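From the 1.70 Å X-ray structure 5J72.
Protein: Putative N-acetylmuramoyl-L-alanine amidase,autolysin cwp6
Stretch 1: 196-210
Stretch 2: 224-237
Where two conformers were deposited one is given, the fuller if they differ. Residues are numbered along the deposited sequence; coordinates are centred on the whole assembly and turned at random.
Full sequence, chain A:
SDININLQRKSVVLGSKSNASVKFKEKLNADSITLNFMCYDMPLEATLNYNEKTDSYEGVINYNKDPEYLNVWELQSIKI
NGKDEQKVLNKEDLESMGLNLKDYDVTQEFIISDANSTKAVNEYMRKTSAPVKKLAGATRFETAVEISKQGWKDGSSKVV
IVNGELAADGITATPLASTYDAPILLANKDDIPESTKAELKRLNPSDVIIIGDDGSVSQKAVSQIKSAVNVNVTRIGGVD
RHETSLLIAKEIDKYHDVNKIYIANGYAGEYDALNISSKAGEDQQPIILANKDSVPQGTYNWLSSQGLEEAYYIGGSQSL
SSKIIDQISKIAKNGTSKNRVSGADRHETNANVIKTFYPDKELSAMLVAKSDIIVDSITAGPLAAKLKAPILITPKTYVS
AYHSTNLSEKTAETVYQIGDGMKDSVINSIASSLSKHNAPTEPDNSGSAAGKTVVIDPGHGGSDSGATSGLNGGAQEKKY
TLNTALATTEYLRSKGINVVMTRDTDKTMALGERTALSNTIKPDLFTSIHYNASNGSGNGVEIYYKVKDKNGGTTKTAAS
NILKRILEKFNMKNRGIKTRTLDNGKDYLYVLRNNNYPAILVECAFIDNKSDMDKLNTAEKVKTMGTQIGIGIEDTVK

Stretch 1 196-210: TKAELKRLNPSDVII
Stretch 2, residues 224-237: QIKSAVNVNVTRIG

Two helix-loop-strand segments of one chain pack side by side, burying 949 Å² in total, with apolar side chains filling the space between helices and strands. At the centre, V208 (chi1 t) sets CG2 4.1 Å from I225 CG2 and 3.8 Å from V231 CG2. I210 (m, t) has the largest area covered by the other stretch: its CD1 lies 3.5 Å from V233 CG1 and 4.4 Å from I225 CD1. I225 (m, t), buried on helix 224-228, also meets L200 (m, t), whose CD1 is 4.2 Å from I225 CG2. Branched aliphatic side chains suit this buried site, where their closest contacts are with one another.

The helices, 196-203 and 224-228, approach to 9.5 Å at a crossing angle of -45°. The small CB of A228 lies 4.0 Å from K197 CG. V229, extended (phi/psi -145/127) and the first residue to leave its helix, points toward stretch 1; its CG2 is 3.5 Å from K201 CA and its CG1 4.2 Å from P205 CD. N204, the first residue to leave helix 196-203, has positive phi (49/54), and P205 follows in an extended conformation (-74/164), placing CG 3.8 Å from V231 CG1 (V231 chi1 m).

Strands 207-210 and 232-236 run parallel, 21° apart, pairing D207 with N232, V208 with V233, I209 with T234 and I210 with R235 at CA-CA distances of 4.7-5.0 Å. Five backbone hydrogen bonds alternate in direction: N232 N to S206 O (3.1 Å), V208 N to N232 O (3.0 Å), T234 N to V208 O (2.8 Å), I210 N to T234 O (2.9 Å) and I236 N to I210 O (3.0 Å). CA-H...O contacts supplement them, as from D207 CA to N232 O (3.3 Å).

V208, V233, I210 and R235 share one sheet face; D207, N232, I209 and T234 share the other. On the latter, I209 (m, chi2 90°) places CG2 3.7 Å from I236 CD1. Over on the first face, I210 CG2 covers one face of the R235 guanidinium, 3.9 Å from R235 NH1, while the R235 side chain (t, t, m) is hydrogen-bonded outside the two stretches.

At the polar edge, water 2 lies 2.9 Å from D207 OD2, 2.9 Å from N232 O and 2.7 Å from T234 OG1 (D207 and T234 both chi1 m). K201 (m, t, t, m) curls NZ onto A228 O, a 2.9 Å hydrogen bond at the helix's last turn. K197 (t, t, t, p) reaches Q224 O through water 1, 3.2 Å from K197 NZ and 2.7 Å from Q224 O.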

# COMPACT_ATOMS: atom_id res chain seq x y z
N THR A 196 23.15 -10.16 7.49
CA THR A 196 22.21 -10.89 8.38
C THR A 196 22.95 -11.44 9.65
O THR A 196 22.44 -11.36 10.75
CB THR A 196 21.58 -12.09 7.60
OG1 THR A 196 20.85 -11.53 6.51
CG2 THR A 196 20.65 -12.94 8.49
N LYS A 197 24.18 -12.00 9.46
CA LYS A 197 24.94 -12.53 10.59
C LYS A 197 25.15 -11.42 11.64
O LYS A 197 24.96 -11.67 12.81
CB LYS A 197 26.28 -13.06 10.03
CG LYS A 197 27.38 -13.19 11.08
CD LYS A 197 28.70 -13.76 10.42
CE LYS A 197 29.83 -13.87 11.44
NZ LYS A 197 29.73 -15.17 12.16
N ALA A 198 25.54 -10.21 11.23
CA ALA A 198 25.83 -9.16 12.19
C ALA A 198 24.56 -8.67 12.86
O ALA A 198 24.61 -8.30 14.05
CB ALA A 198 26.55 -7.97 11.50
N GLU A 199 23.42 -8.62 12.13
CA GLU A 199 22.22 -8.12 12.79
C GLU A 199 21.67 -9.20 13.75
O GLU A 199 21.13 -8.84 14.79
CB GLU A 199 21.16 -7.71 11.71
CG GLU A 199 19.82 -7.20 12.30
CD GLU A 199 19.98 -5.91 13.14
OE1 GLU A 199 21.11 -5.32 13.17
OE2 GLU A 199 18.97 -5.48 13.75
N LEU A 200 21.76 -10.51 13.40
CA LEU A 200 21.36 -11.55 14.33
C LEU A 200 22.22 -11.37 15.62
O LEU A 200 21.70 -11.42 16.73
CB LEU A 200 21.67 -12.98 13.79
CG LEU A 200 20.70 -13.48 12.71
CD1 LEU A 200 21.22 -14.75 12.14
CD2 LEU A 200 19.33 -13.70 13.36
N LYS A 201 23.52 -11.13 15.49
CA LYS A 201 24.32 -10.94 16.71
C LYS A 201 23.87 -9.70 17.52
O LYS A 201 23.76 -9.74 18.77
CB LYS A 201 25.82 -10.72 16.34
CG LYS A 201 26.46 -12.04 15.87
CD LYS A 201 28.00 -11.78 15.53
CE LYS A 201 28.77 -13.07 15.22
NZ LYS A 201 29.00 -13.96 16.44
N ARG A 202 23.61 -8.62 16.82
CA ARG A 202 23.20 -7.38 17.50
C ARG A 202 21.85 -7.56 18.23
O ARG A 202 21.72 -7.06 19.35
CB ARG A 202 23.03 -6.24 16.44
CG ARG A 202 23.02 -4.84 17.10
CD ARG A 202 22.53 -3.75 16.11
NE ARG A 202 21.14 -3.98 15.69
CZ ARG A 202 20.10 -3.68 16.46
NH1 ARG A 202 18.87 -3.97 16.05
NH2 ARG A 202 20.28 -3.11 17.66
N LEU A 203 20.89 -8.25 17.60
CA LEU A 203 19.54 -8.44 18.23
C LEU A 203 19.61 -9.37 19.43
O LEU A 203 18.67 -9.35 20.23
CB LEU A 203 18.54 -9.10 17.22
CG LEU A 203 18.20 -8.14 16.05
CD1 LEU A 203 17.53 -8.89 14.91
CD2 LEU A 203 17.24 -7.07 16.54
N ASN A 204 20.64 -10.22 19.51
CA ASN A 204 20.85 -11.23 20.58
C ASN A 204 19.56 -12.07 20.84
O ASN A 204 19.03 -12.12 21.95
CB ASN A 204 21.25 -10.56 21.86
CG ASN A 204 21.85 -11.68 22.81
OD1 ASN A 204 22.59 -12.56 22.32
ND2 ASN A 204 21.53 -11.70 24.02
N PRO A 205 19.01 -12.68 19.81
CA PRO A 205 17.79 -13.47 20.04
C PRO A 205 18.09 -14.78 20.75
O PRO A 205 19.25 -15.24 20.76
CB PRO A 205 17.31 -13.76 18.60
CG PRO A 205 18.61 -13.84 17.82
CD PRO A 205 19.48 -12.74 18.42
N SER A 206 17.07 -15.39 21.28
CA SER A 206 17.11 -16.74 21.90
C SER A 206 16.60 -17.74 20.86
O SER A 206 16.91 -18.93 20.93
CB SER A 206 16.09 -16.82 23.04
OG SER A 206 16.57 -16.09 24.14
N ASP A 207 15.77 -17.28 19.89
CA ASP A 207 15.14 -18.23 18.95
C ASP A 207 15.05 -17.68 17.56
O ASP A 207 14.73 -16.49 17.39
CB ASP A 207 13.68 -18.50 19.44
CG ASP A 207 13.57 -19.26 20.75
OD1 ASP A 207 13.58 -18.63 21.81
OD2 ASP A 207 13.49 -20.51 20.69
N VAL A 208 15.34 -18.48 16.55
CA VAL A 208 15.15 -18.10 15.15
C VAL A 208 14.05 -19.06 14.60
O VAL A 208 14.07 -20.29 14.85
CB VAL A 208 16.47 -18.18 14.33
CG1 VAL A 208 16.20 -18.20 12.85
CG2 VAL A 208 17.37 -16.99 14.66
N ILE A 209 13.08 -18.49 13.85
CA ILE A 209 11.98 -19.27 13.31
C ILE A 209 12.16 -19.15 11.80
O ILE A 209 12.11 -18.07 11.17
CB ILE A 209 10.58 -18.77 13.79
CG1 ILE A 209 10.45 -18.88 15.29
CG2 ILE A 209 9.44 -19.57 13.10
CD1 ILE A 209 10.94 -17.56 16.06
N ILE A 210 12.45 -20.30 11.18
CA ILE A 210 12.63 -20.35 9.75
C ILE A 210 11.28 -20.71 9.09
O ILE A 210 10.58 -21.61 9.55
CB ILE A 210 13.66 -21.43 9.36
CG1 ILE A 210 15.08 -20.98 9.80
CG2 ILE A 210 13.58 -21.63 7.87
CD1 ILE A 210 16.04 -22.13 9.82
N GLN A 224 25.04 -21.97 9.73
CA GLN A 224 25.67 -20.64 9.77
C GLN A 224 24.90 -19.68 10.73
O GLN A 224 25.50 -18.80 11.33
CB GLN A 224 25.74 -20.00 8.39
CG GLN A 224 26.70 -20.71 7.47
CD GLN A 224 27.02 -19.86 6.26
OE1 GLN A 224 26.71 -18.68 6.18
NE2 GLN A 224 27.64 -20.46 5.25
N ILE A 225 23.59 -19.88 10.87
CA ILE A 225 22.83 -19.03 11.79
C ILE A 225 23.32 -19.36 13.21
O ILE A 225 23.61 -18.44 13.97
CB ILE A 225 21.34 -19.39 11.64
CG1 ILE A 225 20.82 -18.79 10.26
CG2 ILE A 225 20.52 -18.83 12.85
CD1 ILE A 225 19.42 -19.31 9.95
N LYS A 226 23.42 -20.65 13.56
CA LYS A 226 23.86 -20.97 14.95
C LYS A 226 25.31 -20.55 15.19
O LYS A 226 25.70 -20.33 16.35
CB LYS A 226 23.68 -22.46 15.24
CG LYS A 226 22.21 -22.81 15.28
CD LYS A 226 22.06 -24.32 15.40
CE LYS A 226 20.78 -24.62 16.11
NZ LYS A 226 20.29 -25.99 15.81
N SER A 227 26.12 -20.43 14.14
CA SER A 227 27.49 -19.97 14.36
C SER A 227 27.46 -18.55 14.68
O SER A 227 28.33 -18.06 15.39
CB SER A 227 28.35 -20.14 13.12
OG SER A 227 28.68 -21.52 13.07
N ALA A 228 26.48 -17.84 14.16
CA ALA A 228 26.40 -16.43 14.48
C ALA A 228 25.91 -16.25 15.90
O ALA A 228 26.53 -15.51 16.66
CB ALA A 228 25.45 -15.69 13.51
N VAL A 229 24.79 -16.90 16.27
CA VAL A 229 24.20 -16.80 17.60
C VAL A 229 23.65 -18.18 17.86
O VAL A 229 22.90 -18.69 17.01
CB VAL A 229 23.09 -15.72 17.68
CG1 VAL A 229 22.55 -15.59 19.12
CG2 VAL A 229 23.64 -14.37 17.19
N ASN A 230 24.02 -18.81 19.01
CA ASN A 230 23.61 -20.19 19.26
C ASN A 230 22.19 -20.29 19.73
O ASN A 230 21.90 -20.73 20.85
CB ASN A 230 24.54 -20.84 20.29
CG ASN A 230 24.36 -22.33 20.31
OD1 ASN A 230 24.05 -22.92 19.24
ND2 ASN A 230 24.54 -23.04 21.41
N VAL A 231 21.26 -19.91 18.82
CA VAL A 231 19.84 -19.95 19.16
C VAL A 231 19.17 -21.32 18.96
O VAL A 231 19.72 -22.19 18.31
CB VAL A 231 19.11 -19.01 18.16
CG1 VAL A 231 19.52 -17.53 18.38
CG2 VAL A 231 19.41 -19.45 16.70
N ASN A 232 17.97 -21.47 19.51
CA ASN A 232 17.10 -22.59 19.22
C ASN A 232 16.50 -22.29 17.87
O ASN A 232 15.99 -21.16 17.68
CB ASN A 232 15.99 -22.65 20.19
CG ASN A 232 16.51 -23.00 21.55
OD1 ASN A 232 15.98 -22.46 22.52
ND2 ASN A 232 17.57 -23.80 21.67
N VAL A 233 16.54 -23.24 16.93
CA VAL A 233 15.95 -22.96 15.64
C VAL A 233 14.63 -23.72 15.44
O VAL A 233 14.61 -24.96 15.46
CB VAL A 233 16.92 -23.31 14.51
CG1 VAL A 233 16.21 -23.16 13.18
CG2 VAL A 233 18.15 -22.40 14.55
N THR A 234 13.50 -23.00 15.26
CA THR A 234 12.20 -23.63 15.01
C THR A 234 11.99 -23.59 13.54
O THR A 234 12.48 -22.68 12.84
CB THR A 234 11.09 -22.83 15.72
OG1 THR A 234 11.18 -23.13 17.13
CG2 THR A 234 9.67 -23.19 15.23
N ARG A 235 11.25 -24.56 12.98
CA ARG A 235 11.03 -24.50 11.53
C ARG A 235 9.55 -24.75 11.29
O ARG A 235 8.96 -25.65 11.91
CB ARG A 235 11.82 -25.58 10.75
CG ARG A 235 11.69 -25.35 9.22
CD ARG A 235 12.34 -26.48 8.40
NE ARG A 235 13.80 -26.45 8.50
CZ ARG A 235 14.58 -25.87 7.60
NH1 ARG A 235 14.05 -25.27 6.55
NH2 ARG A 235 15.90 -25.89 7.76
N ILE A 236 8.96 -23.94 10.43
CA ILE A 236 7.53 -24.04 10.08
C ILE A 236 7.57 -24.06 8.58
O ILE A 236 7.94 -23.08 7.95
CB ILE A 236 6.70 -22.86 10.57
CG1 ILE A 236 6.73 -22.77 12.12
CG2 ILE A 236 5.25 -23.05 10.06
CD1 ILE A 236 6.32 -21.41 12.61
N GLY A 237 7.20 -25.19 7.97
CA GLY A 237 7.26 -25.28 6.51
C GLY A 237 6.54 -26.55 6.09
O GLY A 237 6.80 -27.61 6.64
O HOH W 1 27.70 -17.30 10.80
O HOH W 2 13.15 -21.48 17.93